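PDB 3CPG: pyridoxal phosphate homeostasis protein from Bifidobacterium adolescentis ATCC 15703, which probably binds pyridoxal 5'-phosphate and takes part in keeping the cellular supply of this cofactor in balance. Local coordinates for residues E211-R222 / D249-G257. Sequence-based numbering, arbitrary orientation.
Sequences ETVIRRGFSHLR and DMELAIAEG
S219, in helix 211-231, and E256, just past the end of the short helix 250-255, form the closest CA pair at 5.7 Å; over these segments the two helix axes run in the same general sense at 39°. L252 is the knob of a knobs-into-holes contact, seated among E211, I214, R215 and F218; its CD1 lies 3.8 Å from I214 CG2. Deeper in, A253 CB sits over one face of the F218 ring as a CH-pi contact, 4.0 Å from the ring centroid, while D249 OD2 lies at the ring edge and D249 OD1 accepts a hydrogen bond from M246 N. At the outer side E256, its chain bent at chi2 (-57°), joins R215 and R222 in a salt-bridge network. OE2 lies 2.7 Å from R215 NH2 but over the guanidinium face, a purely electrostatic pairing. R222 NH1 instead donates in its own plane to E256 OE1, as a salt bridge, and to E256 O; a water links R222 NH2, S219 OG and E256 OE1. With an alanine here instead of R222, the E256 carbonyl would probably lose this donor and the carboxylate be freer to turn. G257 is the C-prime residue of a Schellman motif, and the contact joins consecutive outer helices, following strands 196-202 and 241-243, of the alanine-racemase-type TIM barrel.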
loop_
_atom_site.group_PDB
_atom_site.type_symbol
_atom_site.label_atom_id
_atom_site.label_comp_id
_atom_site.label_asym_id
_atom_site.label_seq_id
_atom_site.Cartn_x
_atom_site.Cartn_y
_atom_site.Cartn_z
ATOM N N GLU A 211 -12.950 3.481 -18.823
ATOM C CA GLU A 211 -13.463 3.087 -17.518
ATOM C C GLU A 211 -13.932 1.637 -17.435
ATOM O O GLU A 211 -13.934 1.054 -16.353
ATOM C CB GLU A 211 -14.589 4.026 -17.086
ATOM C CG GLU A 211 -14.088 5.330 -16.476
ATOM C CD GLU A 211 -15.216 6.246 -16.049
ATOM O OE1 GLU A 211 -16.205 5.748 -15.468
ATOM O OE2 GLU A 211 -15.110 7.468 -16.283
ATOM N N THR A 212 -14.333 1.046 -18.559
ATOM C CA THR A 212 -14.771 -0.347 -18.519
ATOM C C THR A 212 -13.569 -1.259 -18.275
ATOM O O THR A 212 -13.687 -2.305 -17.634
ATOM C CB THR A 212 -15.491 -0.775 -19.824
ATOM O OG1 THR A 212 -14.590 -0.684 -20.934
ATOM C CG2 THR A 212 -16.697 0.120 -20.081
ATOM N N VAL A 213 -12.409 -0.856 -18.785
ATOM C CA VAL A 213 -11.184 -1.630 -18.603
ATOM C C VAL A 213 -10.704 -1.483 -17.159
ATOM O O VAL A 213 -10.288 -2.449 -16.521
ATOM C CB VAL A 213 -10.070 -1.132 -19.549
ATOM C CG1 VAL A 213 -8.756 -1.845 -19.238
ATOM C CG2 VAL A 213 -10.475 -1.382 -20.995
ATOM N N ILE A 214 -10.764 -0.257 -16.656
ATOM C CA ILE A 214 -10.344 0.032 -15.294
ATOM C C ILE A 214 -11.223 -0.727 -14.299
ATOM O O ILE A 214 -10.721 -1.405 -13.396
ATOM C CB ILE A 214 -10.428 1.549 -15.026
ATOM C CG1 ILE A 214 -9.411 2.272 -15.916
ATOM C CG2 ILE A 214 -10.200 1.841 -13.549
ATOM C CD1 ILE A 214 -9.441 3.780 -15.812
ATOM N N ARG A 215 -12.536 -0.620 -14.475
ATOM C CA ARG A 215 -13.476 -1.295 -13.588
ATOM C C ARG A 215 -13.310 -2.811 -13.626
ATOM O O ARG A 215 -13.355 -3.467 -12.588
ATOM C CB ARG A 215 -14.919 -0.922 -13.956
ATOM C CG ARG A 215 -15.250 0.552 -13.745
ATOM C CD ARG A 215 -16.678 0.881 -14.184
ATOM N NE ARG A 215 -17.690 0.286 -13.313
ATOM C CZ ARG A 215 -17.870 0.623 -12.039
ATOM N NH1 ARG A 215 -17.106 1.550 -11.481
ATOM N NH2 ARG A 215 -18.816 0.035 -11.320
ATOM N N ARG A 216 -13.101 -3.365 -14.817
ATOM C CA ARG A 216 -12.946 -4.809 -14.951
ATOM C C ARG A 216 -11.777 -5.338 -14.126
ATOM O O ARG A 216 -11.878 -6.395 -13.496
ATOM C CB ARG A 216 -12.764 -5.196 -16.424
ATOM C CG ARG A 216 -12.680 -6.707 -16.654
ATOM C CD ARG A 216 -12.675 -7.046 -18.134
ATOM N NE ARG A 216 -13.858 -6.521 -18.812
ATOM C CZ ARG A 216 -13.832 -5.536 -19.704
ATOM N NH1 ARG A 216 -12.682 -4.970 -20.033
ATOM N NH2 ARG A 216 -14.959 -5.111 -20.260
ATOM N N GLY A 217 -10.672 -4.597 -14.130
ATOM C CA GLY A 217 -9.499 -4.999 -13.373
ATOM C C GLY A 217 -9.693 -4.947 -11.866
ATOM O O GLY A 217 -9.240 -5.845 -11.151
ATOM N N PHE A 218 -10.349 -3.901 -11.372
ATOM C CA PHE A 218 -10.587 -3.775 -9.931
ATOM C C PHE A 218 -11.577 -4.845 -9.490
ATOM O O PHE A 218 -11.450 -5.429 -8.411
ATOM C CB PHE A 218 -11.150 -2.392 -9.584
ATOM C CG PHE A 218 -10.193 -1.257 -9.828
ATOM C CD1 PHE A 218 -8.820 -1.428 -9.653
ATOM C CD2 PHE A 218 -10.670 0.002 -10.176
ATOM C CE1 PHE A 218 -7.942 -0.359 -9.817
ATOM C CE2 PHE A 218 -9.799 1.080 -10.342
ATOM C CZ PHE A 218 -8.433 0.899 -10.161
ATOM N N SER A 219 -12.572 -5.088 -10.336
ATOM C CA SER A 219 -13.587 -6.093 -10.055
ATOM C C SER A 219 -12.918 -7.462 -9.978
ATOM O O SER A 219 -13.224 -8.267 -9.103
ATOM C CB SER A 219 -14.643 -6.089 -11.164
ATOM O OG SER A 219 -15.636 -7.071 -10.929
ATOM N N HIS A 220 -11.994 -7.720 -10.898
ATOM C CA HIS A 220 -11.294 -8.993 -10.916
ATOM C C HIS A 220 -10.490 -9.174 -9.634
ATOM O O HIS A 220 -10.482 -10.257 -9.053
ATOM C CB HIS A 220 -10.381 -9.077 -12.139
ATOM C CG HIS A 220 -9.561 -10.328 -12.195
ATOM N ND1 HIS A 220 -8.414 -10.500 -11.450
ATOM C CD2 HIS A 220 -9.727 -11.473 -12.899
ATOM C CE1 HIS A 220 -7.909 -11.697 -11.694
ATOM N NE2 HIS A 220 -8.686 -12.307 -12.569
ATOM N N LEU A 221 -9.829 -8.110 -9.183
ATOM C CA LEU A 221 -9.038 -8.193 -7.958
ATOM C C LEU A 221 -9.932 -8.506 -6.759
ATOM O O LEU A 221 -9.583 -9.327 -5.917
ATOM C CB LEU A 221 -8.285 -6.881 -7.702
ATOM C CG LEU A 221 -7.082 -7.051 -6.769
ATOM C CD1 LEU A 221 -6.005 -7.861 -7.477
ATOM C CD2 LEU A 221 -6.537 -5.681 -6.368
ATOM N N ARG A 222 -11.087 -7.850 -6.685
ATOM C CA ARG A 222 -12.010 -8.085 -5.579
ATOM C C ARG A 222 -12.501 -9.534 -5.561
ATOM O O ARG A 222 -12.523 -10.175 -4.512
ATOM C CB ARG A 222 -13.223 -7.154 -5.662
ATOM C CG ARG A 222 -14.180 -7.343 -4.490
ATOM C CD ARG A 222 -15.497 -6.607 -4.660
ATOM N NE ARG A 222 -16.341 -7.205 -5.691
ATOM C CZ ARG A 222 -16.524 -6.689 -6.900
ATOM N NH1 ARG A 222 -15.925 -5.551 -7.240
ATOM N NH2 ARG A 222 -17.311 -7.312 -7.770
ATOM N N ASP A 249 -8.093 7.417 -10.553
ATOM C CA ASP A 249 -9.188 6.458 -10.613
ATOM C C ASP A 249 -9.683 5.956 -9.260
ATOM O O ASP A 249 -10.310 4.896 -9.193
ATOM C CB ASP A 249 -8.761 5.256 -11.463
ATOM C CG ASP A 249 -7.546 4.547 -10.894
ATOM O OD1 ASP A 249 -7.200 4.832 -9.729
ATOM O OD2 ASP A 249 -6.940 3.703 -11.593
HETATM N N MSE A 250 -9.432 6.701 -8.186
HETATM C CA MSE A 250 -9.869 6.230 -6.873
HETATM C C MSE A 250 -11.387 6.066 -6.722
HETATM O O MSE A 250 -11.849 5.172 -6.010
HETATM C CB MSE A 250 -9.322 7.128 -5.750
HETATM C CG MSE A 250 -9.850 8.543 -5.719
HETATM SE SE MSE A 250 -9.226 9.491 -4.138
HETATM C CE MSE A 250 -7.599 10.187 -4.854
ATOM N N GLU A 251 -12.167 6.917 -7.382
ATOM C CA GLU A 251 -13.622 6.802 -7.297
ATOM C C GLU A 251 -14.064 5.431 -7.816
ATOM O O GLU A 251 -14.884 4.757 -7.197
ATOM C CB GLU A 251 -14.307 7.899 -8.122
ATOM C CG GLU A 251 -14.425 9.265 -7.453
ATOM C CD GLU A 251 -13.095 9.965 -7.269
ATOM O OE1 GLU A 251 -12.150 9.679 -8.037
ATOM O OE2 GLU A 251 -13.006 10.821 -6.364
ATOM N N LEU A 252 -13.513 5.019 -8.954
ATOM C CA LEU A 252 -13.858 3.728 -9.544
ATOM C C LEU A 252 -13.376 2.572 -8.663
ATOM O O LEU A 252 -14.071 1.570 -8.492
ATOM C CB LEU A 252 -13.236 3.606 -10.938
ATOM C CG LEU A 252 -13.712 4.610 -11.992
ATOM C CD1 LEU A 252 -12.842 4.501 -13.234
ATOM C CD2 LEU A 252 -15.173 4.347 -12.330
ATOM N N ALA A 253 -12.183 2.718 -8.103
ATOM C CA ALA A 253 -11.627 1.683 -7.242
ATOM C C ALA A 253 -12.530 1.489 -6.035
ATOM O O ALA A 253 -12.833 0.365 -5.645
ATOM C CB ALA A 253 -10.225 2.078 -6.782
ATOM N N ILE A 254 -12.963 2.592 -5.444
ATOM C CA ILE A 254 -13.820 2.509 -4.273
ATOM C C ILE A 254 -15.176 1.901 -4.628
ATOM O O ILE A 254 -15.746 1.141 -3.843
ATOM C CB ILE A 254 -13.968 3.897 -3.617
ATOM C CG1 ILE A 254 -12.602 4.332 -3.069
ATOM C CG2 ILE A 254 -14.998 3.849 -2.496
ATOM C CD1 ILE A 254 -12.550 5.743 -2.537
ATOM N N ALA A 255 -15.684 2.212 -5.817
ATOM C CA ALA A 255 -16.954 1.646 -6.254
ATOM C C ALA A 255 -16.818 0.130 -6.383
ATOM O O ALA A 255 -17.790 -0.606 -6.191
ATOM C CB ALA A 255 -17.373 2.246 -7.599
ATOM N N GLU A 256 -15.612 -0.336 -6.705
ATOM C CA GLU A 256 -15.366 -1.766 -6.869
ATOM C C GLU A 256 -14.842 -2.483 -5.620
ATOM O O GLU A 256 -14.382 -3.621 -5.702
ATOM C CB GLU A 256 -14.410 -2.008 -8.044
ATOM C CG GLU A 256 -14.985 -1.679 -9.429
ATOM C CD GLU A 256 -16.263 -2.445 -9.754
ATOM O OE1 GLU A 256 -16.384 -3.622 -9.352
ATOM O OE2 GLU A 256 -17.143 -1.870 -10.434
ATOM N N GLY A 257 -14.890 -1.815 -4.471
ATOM C CA GLY A 257 -14.465 -2.456 -3.232
ATOM C C GLY A 257 -13.097 -2.184 -2.626
ATOM O O GLY A 257 -12.716 -2.844 -1.659
HETATM O O HOH W 1 -17.823 -6.124 -9.937
#